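Thymidylate synthase ThyX (Streptomyces cacaoi subsp. asoensis, PDB 4P5A) is a flavin-dependent UMP/dUMP methylase of the ThyX family, probably using methylenetetrahydrofolate as methyl donor and NADPH as reductant, and works as a homotetramer that binds four FAD. Local coordinates at residues A29-T34 against R50-Y55; M70-R75 against E214-A219; A185-L190 against T218-L223. All coordinates share one frame; numbering follows the deposited sequence.

Contact 1 (A29-T34 against R50-Y55); sequences AARVST and RGLIRY
In L52 the first torsion, -169°, sets CG opposite the backbone N and sends the isobutyl group out from helix 48-58 toward the end of helix 23-30. R31 answers from the opposite direction: its CG lies beside the backbone N (chi1 -70°), and from CG to NE the chain is extended, so that a residue whose CB does not face the partner helix still delivers its guanidinium there. The two side chains meet with the flat head of the arginine laid over the leucine. L52 CD1 sits 4.0 Å above the guanidinium plane, over its centre, while R31 NH1 extends past the branch toward the root of the leucine, 3.9 Å from L52 CB. The same methyl serves a second neighbour, A30 CB being 3.9 Å from L52 CD1. One leucine branch is thus shared between a small apolar residue and the face of a charged group, and no hydrogen bond joins the two segments.

This is helix-to-helix packing through one leucine, joining helix 48-58 to the C-terminal end region of helix 23-30 in the ThyX subunit. A30 and R31, where the chain leaves helix 23-30 for the loop through V32, supply the surface on which L52 of helix 48-58 packs. The backbones stay well apart, A30 CA and L52 CA being 8.6 Å from each other. Y44 touches both R31 and L52, and V27 adds to the packing of the leucine on the side of helix 23-30. Further along the departing chain, S33, which binds FAD in another structure of this protein though not in this chain here, hydrogen-bonds through OG to E95 of a second subunit.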
loop_
_atom_site.group_PDB
_atom_site.type_symbol
_atom_site.label_atom_id
_atom_site.label_comp_id
_atom_site.label_asym_id
_atom_site.label_seq_id
_atom_site.Cartn_x
_atom_site.Cartn_y
_atom_site.Cartn_z
ATOM N N ALA B 29 16.786 -8.982 10.030
ATOM C CA ALA B 29 15.975 -7.720 9.972
ATOM C C ALA B 29 15.497 -7.381 11.347
ATOM O O ALA B 29 15.628 -6.262 11.826
ATOM C CB ALA B 29 14.788 -7.894 9.048
ATOM N N ALA B 30 15.048 -8.391 12.117
ATOM C CA ALA B 30 14.558 -8.130 13.454
ATOM C C ALA B 30 15.624 -7.633 14.463
ATOM O O ALA B 30 15.300 -6.768 15.333
ATOM C CB ALA B 30 13.906 -9.401 14.089
ATOM N N ARG B 31 16.813 -8.195 14.367
ATOM C CA ARG B 31 17.875 -7.892 15.366
ATOM C C ARG B 31 18.762 -6.720 14.966
ATOM O O ARG B 31 19.757 -6.454 15.648
ATOM C CB ARG B 31 18.793 -9.095 15.533
ATOM C CG ARG B 31 18.083 -10.213 16.241
ATOM C CD ARG B 31 19.103 -11.173 16.992
ATOM N NE ARG B 31 18.387 -12.147 17.843
ATOM C CZ ARG B 31 18.363 -13.480 17.633
ATOM N NH1 ARG B 31 17.662 -14.288 18.438
ATOM N NH2 ARG B 31 19.045 -14.014 16.622
ATOM N N VAL B 32 18.451 -6.054 13.873
ATOM C CA VAL B 32 19.363 -5.016 13.370
ATOM C C VAL B 32 19.766 -4.105 14.557
ATOM O O VAL B 32 18.904 -3.624 15.363
ATOM C CB VAL B 32 18.711 -4.202 12.278
ATOM C CG1 VAL B 32 17.424 -3.535 12.807
ATOM C CG2 VAL B 32 19.717 -3.156 11.740
ATOM N N SER B 33 21.091 -3.850 14.649
ATOM C CA SER B 33 21.641 -3.137 15.800
ATOM C C SER B 33 23.051 -2.604 15.512
ATOM O O SER B 33 23.803 -3.123 14.643
ATOM C CB SER B 33 21.667 -4.102 17.040
ATOM O OG SER B 33 22.286 -3.467 18.132
ATOM N N THR B 34 23.424 -1.551 16.210
ATOM C CA THR B 34 24.812 -1.133 16.103
ATOM C C THR B 34 25.670 -1.614 17.308
ATOM O O THR B 34 25.105 -2.044 18.327
ATOM C CB THR B 34 24.925 0.420 15.886
ATOM O OG1 THR B 34 26.196 0.868 16.405
ATOM C CG2 THR B 34 23.794 1.153 16.594
ATOM N N ARG B 50 14.256 -20.166 16.076
ATOM C CA ARG B 50 12.843 -20.518 16.362
ATOM C C ARG B 50 12.293 -19.678 17.499
ATOM O O ARG B 50 11.100 -19.239 17.464
ATOM C CB ARG B 50 12.734 -21.981 16.710
ATOM C CG ARG B 50 11.377 -22.410 16.978
ATOM C CD ARG B 50 11.392 -23.910 17.311
ATOM N NE ARG B 50 10.056 -24.437 17.594
ATOM C CZ ARG B 50 9.446 -24.462 18.806
ATOM N NH1 ARG B 50 9.998 -23.943 19.917
ATOM N NH2 ARG B 50 8.246 -24.980 18.884
ATOM N N GLY B 51 13.090 -19.530 18.571
ATOM C CA GLY B 51 12.670 -18.599 19.660
ATOM C C GLY B 51 12.260 -17.186 19.220
ATOM O O GLY B 51 11.168 -16.710 19.587
ATOM N N LEU B 52 13.083 -16.564 18.384
ATOM C CA LEU B 52 12.814 -15.213 17.981
ATOM C C LEU B 52 11.565 -15.166 17.042
ATOM O O LEU B 52 10.679 -14.296 17.183
ATOM C CB LEU B 52 14.022 -14.710 17.254
ATOM C CG LEU B 52 14.046 -13.163 16.972
ATOM C CD1 LEU B 52 14.817 -12.816 15.754
ATOM C CD2 LEU B 52 13.135 -12.167 17.654
ATOM N N ILE B 53 11.495 -16.122 16.148
ATOM C CA ILE B 53 10.409 -16.107 15.151
ATOM C C ILE B 53 9.108 -16.346 15.872
ATOM O O ILE B 53 8.127 -15.735 15.516
ATOM C CB ILE B 53 10.685 -17.108 14.045
ATOM C CG1 ILE B 53 11.766 -16.418 13.112
ATOM C CG2 ILE B 53 9.433 -17.541 13.231
ATOM C CD1 ILE B 53 12.368 -17.300 12.019
ATOM N N ARG B 54 9.093 -17.247 16.844
ATOM C CA ARG B 54 7.822 -17.481 17.616
ATOM C C ARG B 54 7.414 -16.260 18.387
ATOM O O ARG B 54 6.225 -15.918 18.359
ATOM C CB ARG B 54 7.937 -18.720 18.479
ATOM C CG ARG B 54 8.026 -20.039 17.652
ATOM C CD ARG B 54 8.303 -21.252 18.619
ATOM N NE ARG B 54 7.370 -21.369 19.782
ATOM C CZ ARG B 54 6.154 -21.947 19.758
ATOM N NH1 ARG B 54 5.439 -22.069 20.920
ATOM N NH2 ARG B 54 5.654 -22.454 18.612
ATOM N N TYR B 55 8.357 -15.542 18.950
ATOM C CA TYR B 55 8.107 -14.315 19.648
ATOM C C TYR B 55 7.533 -13.273 18.681
ATOM O O TYR B 55 6.492 -12.626 18.956
ATOM C CB TYR B 55 9.382 -13.772 20.300
ATOM C CG TYR B 55 9.213 -12.333 20.764
ATOM C CD1 TYR B 55 8.492 -12.010 21.939
ATOM C CD2 TYR B 55 9.750 -11.297 20.016
ATOM C CE1 TYR B 55 8.327 -10.619 22.325
ATOM C CE2 TYR B 55 9.596 -9.946 20.370
ATOM C CZ TYR B 55 8.883 -9.604 21.514
ATOM O OH TYR B 55 8.760 -8.239 21.801
#

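Contact 2 (M70-R75 against E214-A219)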
loop_
_atom_site.group_PDB
_atom_site.type_symbol
_atom_site.label_atom_id
_atom_site.label_comp_id
_atom_site.label_asym_id
_atom_site.label_seq_id
_atom_site.Cartn_x
_atom_site.Cartn_y
_atom_site.Cartn_z
ATOM N N MET B 70 9.464 -13.689 -2.961
ATOM C CA MET B 70 9.240 -14.951 -3.668
ATOM C C MET B 70 8.481 -14.643 -4.935
ATOM O O MET B 70 7.510 -13.856 -4.859
ATOM C CB MET B 70 8.357 -15.870 -2.807
ATOM C CG MET B 70 9.217 -16.550 -1.660
ATOM S SD MET B 70 8.036 -17.263 -0.425
ATOM C CE MET B 70 7.459 -15.767 0.562
ATOM N N THR B 71 8.829 -15.271 -6.039
ATOM C CA THR B 71 8.023 -14.954 -7.283
ATOM C C THR B 71 7.467 -16.260 -7.795
ATOM O O THR B 71 8.220 -17.221 -7.990
ATOM C CB THR B 71 8.926 -14.384 -8.360
ATOM O OG1 THR B 71 9.455 -13.063 -7.937
ATOM C CG2 THR B 71 8.228 -14.241 -9.750
ATOM N N PHE B 72 6.177 -16.292 -8.037
ATOM C CA PHE B 72 5.495 -17.501 -8.523
ATOM C C PHE B 72 5.004 -17.302 -9.942
ATOM O O PHE B 72 4.464 -16.230 -10.272
ATOM C CB PHE B 72 4.265 -17.799 -7.662
ATOM C CG PHE B 72 4.615 -18.160 -6.246
ATOM C CD1 PHE B 72 5.116 -19.459 -5.975
ATOM C CD2 PHE B 72 4.502 -17.225 -5.236
ATOM C CE1 PHE B 72 5.428 -19.842 -4.648
ATOM C CE2 PHE B 72 4.829 -17.584 -3.908
ATOM C CZ PHE B 72 5.305 -18.877 -3.642
ATOM N N LEU B 73 5.034 -18.365 -10.715
ATOM C CA LEU B 73 4.326 -18.419 -11.999
ATOM C C LEU B 73 3.061 -19.201 -11.749
ATOM O O LEU B 73 3.093 -20.394 -11.313
ATOM C CB LEU B 73 5.176 -19.222 -13.059
ATOM C CG LEU B 73 4.559 -19.437 -14.492
ATOM C CD1 LEU B 73 4.244 -18.113 -15.185
ATOM C CD2 LEU B 73 5.699 -20.155 -15.333
ATOM N N VAL B 74 1.916 -18.581 -12.048
ATOM C CA VAL B 74 0.638 -19.178 -11.728
ATOM C C VAL B 74 -0.164 -19.315 -13.035
ATOM O O VAL B 74 -0.260 -18.395 -13.807
ATOM C CB VAL B 74 -0.176 -18.218 -10.780
ATOM C CG1 VAL B 74 -1.582 -18.838 -10.458
ATOM C CG2 VAL B 74 0.626 -18.003 -9.447
ATOM N N ARG B 75 -0.721 -20.498 -13.292
ATOM C CA ARG B 75 -1.676 -20.668 -14.351
ATOM C C ARG B 75 -3.053 -21.087 -13.819
ATOM O O ARG B 75 -3.177 -22.109 -13.103
ATOM C CB ARG B 75 -1.159 -21.757 -15.318
ATOM C CG ARG B 75 -2.042 -21.915 -16.611
ATOM C CD ARG B 75 -1.380 -22.936 -17.674
ATOM N NE ARG B 75 0.079 -22.970 -17.509
ATOM C CZ ARG B 75 0.954 -22.206 -18.169
ATOM N NH1 ARG B 75 0.554 -21.344 -19.115
ATOM N NH2 ARG B 75 2.242 -22.310 -17.897
ATOM N N GLU B 214 -2.446 -23.516 -1.593
ATOM C CA GLU B 214 -1.758 -24.677 -0.992
ATOM C C GLU B 214 -0.415 -24.949 -1.672
ATOM O O GLU B 214 0.562 -25.297 -1.020
ATOM C CB GLU B 214 -2.680 -25.971 -1.092
ATOM C CG GLU B 214 -3.877 -25.799 -0.213
ATOM C CD GLU B 214 -5.002 -26.852 -0.463
ATOM O OE1 GLU B 214 -5.072 -27.446 -1.606
ATOM O OE2 GLU B 214 -5.792 -27.027 0.504
ATOM N N GLN B 215 -0.337 -24.697 -2.953
ATOM C CA GLN B 215 0.917 -24.945 -3.636
ATOM C C GLN B 215 1.952 -23.884 -3.282
ATOM O O GLN B 215 3.141 -24.172 -3.232
ATOM C CB GLN B 215 0.685 -25.030 -5.153
ATOM C CG GLN B 215 -0.185 -26.256 -5.577
ATOM C CD GLN B 215 -0.372 -26.225 -7.119
ATOM O OE1 GLN B 215 0.603 -26.200 -7.887
ATOM N NE2 GLN B 215 -1.602 -26.103 -7.551
ATOM N N MET B 216 1.487 -22.634 -3.137
ATOM C CA MET B 216 2.405 -21.603 -2.736
ATOM C C MET B 216 2.950 -21.979 -1.374
ATOM O O MET B 216 4.109 -21.757 -1.052
ATOM C CB MET B 216 1.660 -20.232 -2.656
ATOM C CG MET B 216 1.485 -19.719 -4.075
ATOM S SD MET B 216 0.481 -18.189 -3.922
ATOM C CE MET B 216 0.537 -17.572 -5.625
ATOM N N GLU B 217 2.072 -22.356 -0.470
ATOM C CA GLU B 217 2.505 -22.674 0.918
ATOM C C GLU B 217 3.513 -23.807 0.985
ATOM O O GLU B 217 4.458 -23.755 1.774
ATOM C CB GLU B 217 1.249 -23.013 1.772
ATOM C CG GLU B 217 1.623 -23.232 3.255
ATOM C CD GLU B 217 0.413 -23.254 4.206
ATOM O OE1 GLU B 217 -0.749 -23.011 3.768
ATOM O OE2 GLU B 217 0.660 -23.466 5.407
ATOM N N THR B 218 3.252 -24.832 0.205
ATOM C CA THR B 218 4.184 -25.985 0.141
ATOM C C THR B 218 5.571 -25.528 -0.333
ATOM O O THR B 218 6.615 -25.903 0.294
ATOM C CB THR B 218 3.622 -27.026 -0.843
ATOM O OG1 THR B 218 2.432 -27.596 -0.272
ATOM C CG2 THR B 218 4.747 -28.162 -1.076
ATOM N N ALA B 219 5.610 -24.656 -1.328
ATOM C CA ALA B 219 6.905 -24.096 -1.763
ATOM C C ALA B 219 7.551 -23.240 -0.675
ATOM O O ALA B 219 8.724 -23.325 -0.367
ATOM C CB ALA B 219 6.782 -23.283 -3.093
#
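One face of the F72 ring is occupied by M216, whose CG stands almost exactly over the centre, 3.8 Å from the centroid and 4° off the ring normal; at the edge, near the ring plane, lies the methyl of A219, with its CB 4.0 Å from F72 CE1. The aromatic ring of strand 69-77 is therefore met by helix 207-223 in two ways at once, a CH-pi contact over the face and an apolar contact at the rim. Farther along the methionine, SD is 4.6 Å from the ring centroid and set obliquely, which makes the pair a Met-aromatic contact as well.

The terminal methyl stays against the ring at F72 CD2 while also reaching V74. The chain is extended past CG, with chi3 at 173°, and this brings M216 CE to 3.8 Å from V74 CG2. F72 and V74, two residues apart on the strand, are bridged by a single side chain of the helix.

The helix packs on the antiparallel sheet made by strands 13-20, 69-77, 174-181 and 91-94, running roughly antiparallel to strand 69-77 at 145°. V14 and L16 of the neighbouring strand pack on F72, and F189 of helix 183-193 touches M216.

No hydrogen bond crosses between the segments. Cohesion here comes from dispersion, probably with a small contribution from the attraction of the CH2 beside sulfur for the pi cloud, so this buried helix-on-sheet contact is apolar, with no polar pairing across it.

Contact 3 (A185-L190 against T218-L223). With FAD (flavin-adenine dinucleotide), chain H.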
loop_
_atom_site.group_PDB
_atom_site.type_symbol
_atom_site.label_atom_id
_atom_site.label_comp_id
_atom_site.label_asym_id
_atom_site.label_seq_id
_atom_site.Cartn_x
_atom_site.Cartn_y
_atom_site.Cartn_z
ATOM N N ALA B 185 3.200 -10.877 3.369
ATOM C CA ALA B 185 2.071 -10.786 2.439
ATOM C C ALA B 185 1.586 -12.193 2.107
ATOM O O ALA B 185 0.396 -12.379 1.951
ATOM C CB ALA B 185 2.538 -10.074 1.165
ATOM N N LEU B 186 2.475 -13.157 1.952
ATOM C CA LEU B 186 2.068 -14.533 1.700
ATOM C C LEU B 186 1.274 -15.045 2.920
ATOM O O LEU B 186 0.207 -15.674 2.673
ATOM C CB LEU B 186 3.308 -15.461 1.449
ATOM C CG LEU B 186 2.891 -16.922 1.134
ATOM C CD1 LEU B 186 1.976 -17.039 -0.102
ATOM C CD2 LEU B 186 4.187 -17.665 0.904
ATOM N N MET B 187 1.730 -14.791 4.139
ATOM C CA MET B 187 0.959 -15.292 5.315
ATOM C C MET B 187 -0.421 -14.659 5.371
ATOM O O MET B 187 -1.404 -15.363 5.724
ATOM C CB MET B 187 1.784 -15.048 6.653
ATOM C CG MET B 187 2.879 -16.113 6.760
ATOM S SD MET B 187 3.721 -15.877 8.335
ATOM C CE MET B 187 4.861 -14.451 8.021
ATOM N N HIS B 188 -0.522 -13.392 5.022
ATOM C CA HIS B 188 -1.886 -12.746 5.087
ATOM C C HIS B 188 -2.773 -13.377 4.026
ATOM O O HIS B 188 -3.960 -13.694 4.288
ATOM C CB HIS B 188 -1.697 -11.245 4.884
ATOM C CG HIS B 188 -2.968 -10.469 5.082
ATOM N ND1 HIS B 188 -3.292 -9.884 6.284
ATOM C CD2 HIS B 188 -3.989 -10.217 4.232
ATOM C CE1 HIS B 188 -4.461 -9.274 6.169
ATOM N NE2 HIS B 188 -4.946 -9.529 4.959
ATOM N N PHE B 189 -2.198 -13.684 2.861
ATOM C CA PHE B 189 -2.985 -14.317 1.796
ATOM C C PHE B 189 -3.379 -15.757 2.210
ATOM O O PHE B 189 -4.534 -16.136 2.028
ATOM C CB PHE B 189 -2.105 -14.352 0.575
ATOM C CG PHE B 189 -2.577 -15.229 -0.544
ATOM C CD1 PHE B 189 -2.087 -16.526 -0.708
ATOM C CD2 PHE B 189 -3.492 -14.733 -1.498
ATOM C CE1 PHE B 189 -2.529 -17.355 -1.798
ATOM C CE2 PHE B 189 -3.872 -15.571 -2.649
ATOM C CZ PHE B 189 -3.392 -16.896 -2.736
ATOM N N LEU B 190 -2.460 -16.480 2.858
ATOM C CA LEU B 190 -2.762 -17.893 3.206
ATOM C C LEU B 190 -3.880 -17.883 4.282
ATOM O O LEU B 190 -4.701 -18.794 4.279
ATOM C CB LEU B 190 -1.532 -18.637 3.766
ATOM C CG LEU B 190 -0.442 -18.869 2.662
ATOM C CD1 LEU B 190 0.723 -19.476 3.315
ATOM C CD2 LEU B 190 -0.957 -19.829 1.538
ATOM N N THR B 218 3.252 -24.832 0.205
ATOM C CA THR B 218 4.184 -25.985 0.141
ATOM C C THR B 218 5.571 -25.528 -0.333
ATOM O O THR B 218 6.615 -25.903 0.294
ATOM C CB THR B 218 3.622 -27.026 -0.843
ATOM O OG1 THR B 218 2.432 -27.596 -0.272
ATOM C CG2 THR B 218 4.747 -28.162 -1.076
ATOM N N ALA B 219 5.610 -24.656 -1.328
ATOM C CA ALA B 219 6.905 -24.096 -1.763
ATOM C C ALA B 219 7.551 -23.240 -0.675
ATOM O O ALA B 219 8.724 -23.325 -0.367
ATOM C CB ALA B 219 6.782 -23.283 -3.093
ATOM N N TRP B 220 6.781 -22.337 -0.083
ATOM C CA TRP B 220 7.306 -21.426 0.918
ATOM C C TRP B 220 7.826 -22.223 2.157
ATOM O O TRP B 220 8.816 -21.861 2.770
ATOM C CB TRP B 220 6.176 -20.505 1.363
ATOM C CG TRP B 220 6.466 -19.624 2.577
ATOM C CD1 TRP B 220 7.528 -18.773 2.771
ATOM C CD2 TRP B 220 5.679 -19.565 3.766
ATOM N NE1 TRP B 220 7.373 -18.128 3.979
ATOM C CE2 TRP B 220 6.269 -18.590 4.619
ATOM C CE3 TRP B 220 4.468 -20.179 4.178
ATOM C CZ2 TRP B 220 5.751 -18.300 5.886
ATOM C CZ3 TRP B 220 3.962 -19.865 5.373
ATOM C CH2 TRP B 220 4.587 -18.929 6.232
ATOM N N ALA B 221 7.185 -23.345 2.469
ATOM C CA ALA B 221 7.584 -24.118 3.715
ATOM C C ALA B 221 8.978 -24.678 3.554
ATOM O O ALA B 221 9.713 -24.829 4.563
ATOM C CB ALA B 221 6.588 -25.224 3.944
ATOM N N LYS B 222 9.387 -24.895 2.305
ATOM C CA LYS B 222 10.786 -25.325 2.043
ATOM C C LYS B 222 11.745 -24.213 2.164
ATOM O O LYS B 222 12.895 -24.456 2.589
ATOM C CB LYS B 222 10.898 -25.965 0.618
ATOM C CG LYS B 222 10.190 -27.189 0.521
ATOM C CD LYS B 222 10.038 -27.580 -1.016
ATOM C CE LYS B 222 8.918 -28.641 -1.111
ATOM N NZ LYS B 222 8.513 -29.085 -2.527
ATOM N N LEU B 223 11.347 -22.971 1.819
ATOM C CA LEU B 223 12.295 -21.881 1.945
ATOM C C LEU B 223 12.392 -21.339 3.372
ATOM O O LEU B 223 13.456 -20.857 3.781
ATOM C CB LEU B 223 11.783 -20.674 1.088
ATOM C CG LEU B 223 11.585 -21.066 -0.361
ATOM C CD1 LEU B 223 10.987 -19.760 -1.106
ATOM C CD2 LEU B 223 12.936 -21.258 -0.953
HETATM P PA FAD H . -4.618 -6.845 0.866
HETATM O O1A FAD H . -3.425 -7.663 0.605
HETATM O O2A FAD H . -5.240 -6.042 -0.149
HETATM O O5B FAD H . -4.316 -5.965 2.114
HETATM C C5B FAD H . -3.704 -6.554 3.329
HETATM C C4B FAD H . -3.960 -5.673 4.522
HETATM O O4B FAD H . -3.413 -4.367 4.252
HETATM C C3B FAD H . -5.418 -5.419 4.740
HETATM O O3B FAD H . -6.017 -6.485 5.516
HETATM C C2B FAD H . -5.440 -4.097 5.528
HETATM O O2B FAD H . -4.964 -4.412 6.888
HETATM C C1B FAD H . -4.284 -3.316 4.830
HETATM N N9A FAD H . -4.715 -2.441 3.725
HETATM C C8A FAD H . -4.222 -2.465 2.475
HETATM N N7A FAD H . -4.748 -1.484 1.743
HETATM C C5A FAD H . -5.574 -0.758 2.596
HETATM C C6A FAD H . -6.411 0.381 2.484
HETATM N N6A FAD H . -6.526 1.099 1.323
HETATM N N1A FAD H . -7.108 0.767 3.602
HETATM C C2A FAD H . -6.981 0.139 4.795
HETATM N N3A FAD H . -6.191 -0.956 4.945
HETATM C C4A FAD H . -5.536 -1.427 3.845
HETATM N N1 FAD H . -14.462 -8.805 -2.318
HETATM C C2 FAD H . -15.481 -8.093 -2.895
HETATM O O2 FAD H . -15.302 -7.153 -3.653
HETATM N N3 FAD H . -16.770 -8.546 -2.737
HETATM C C4 FAD H . -17.043 -9.693 -2.004
HETATM O O4 FAD H . -18.260 -9.988 -1.856
HETATM C C4X FAD H . -15.992 -10.403 -1.395
HETATM N N5 FAD H . -16.197 -11.499 -0.525
HETATM C C5X FAD H . -15.073 -12.271 -0.109
HETATM C C6 FAD H . -15.172 -13.528 0.531
HETATM C C7 FAD H . -14.049 -14.254 0.956
HETATM C C7M FAD H . -14.345 -15.601 1.638
HETATM C C8 FAD H . -12.715 -13.819 0.714
HETATM C C8M FAD H . -11.450 -14.577 1.227
HETATM C C9 FAD H . -12.580 -12.573 0.058
HETATM C C9A FAD H . -13.742 -11.843 -0.392
HETATM N N10 FAD H . -13.591 -10.595 -1.054
HETATM C C10 FAD H . -14.710 -9.937 -1.569
HETATM C "C1'" FAD H . -12.236 -10.073 -1.395
HETATM C "C2'" FAD H . -11.837 -9.332 -0.041
HETATM O "O2'" FAD H . -12.683 -8.176 0.236
HETATM C "C3'" FAD H . -10.419 -8.719 -0.169
HETATM O "O3'" FAD H . -10.263 -7.883 -1.329
HETATM C "C4'" FAD H . -9.286 -9.873 -0.270
HETATM O "O4'" FAD H . -9.623 -10.898 0.604
HETATM C "C5'" FAD H . -7.911 -9.242 0.071
HETATM O "O5'" FAD H . -7.860 -9.067 1.503
HETATM P P FAD H . -7.147 -7.728 2.057
HETATM O O1P FAD H . -7.764 -6.462 1.555
HETATM O O2P FAD H . -7.173 -7.890 3.522
HETATM O O3P FAD H . -5.667 -7.818 1.485
#
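W220 turns its indole toward helix 183-193, and three side chains of that helix address it at different angles. L186 runs antiparallel alongside the indole and puts CD2 over one face, 3.4 Å above the plane but off-centre; W220 CG is the nearest ring atom, and the methyl also makes a CH-pi contact with the five-membered ring. M187 comes in nearly perpendicular, its CG packed tightly at 3.3 Å from W220 CH2. Its chi1 (-78°) and an extended chi2 place CG and SD beside the six-membered ring, where SD makes an oblique Met-aromatic contact 4.9 Å from the centroid; the bend at chi3 turns only the terminal methyl. L190, one turn after L186, completes the set, with CD1 lying 3.9 Å from W220 CZ3.

H188 departs from the other side of the same helix. Its chi1 of -173° carries the imidazole off the helix toward the FAD phosphate, and NE2 donates a hydrogen bond to FAD O2P, 3.1 Å long. FAD C5B lies over one face of the imidazole.

The two helices run at 142° to each other, and the indole, with L186, M187 and L190, spans the wide gap of 12.0 Å between the segment axes. Helix 183-193 is thus two-sided: apolar residues pack on the tryptophan within the subunit, while the histidine faces the FAD pyrophosphate in the composite cofactor site of the ThyX tetramer.

Contacts 2 and 3 form one continuous apolar layer, their centres 8 Å apart: both use helix 207-223, and side chains of one pack directly on those of the other. M70 of the strand joins them, with M70 SD 3.6 Å from W220 CD1, and M216 SD meets F189 CE1 at 3.8 Å. Contact 1 stands apart: its centre is 26 Å from that of contact 2 and 19 Å from that of contact 3, and none of its atoms touches either. The cofactor relates to all three unequally. Contact 3 holds H188, which binds FAD directly; the A30 side chain is about 8 Å from a bound FAD, and the V74 side chain about 12 Å from FAD and from the bromo-UMP.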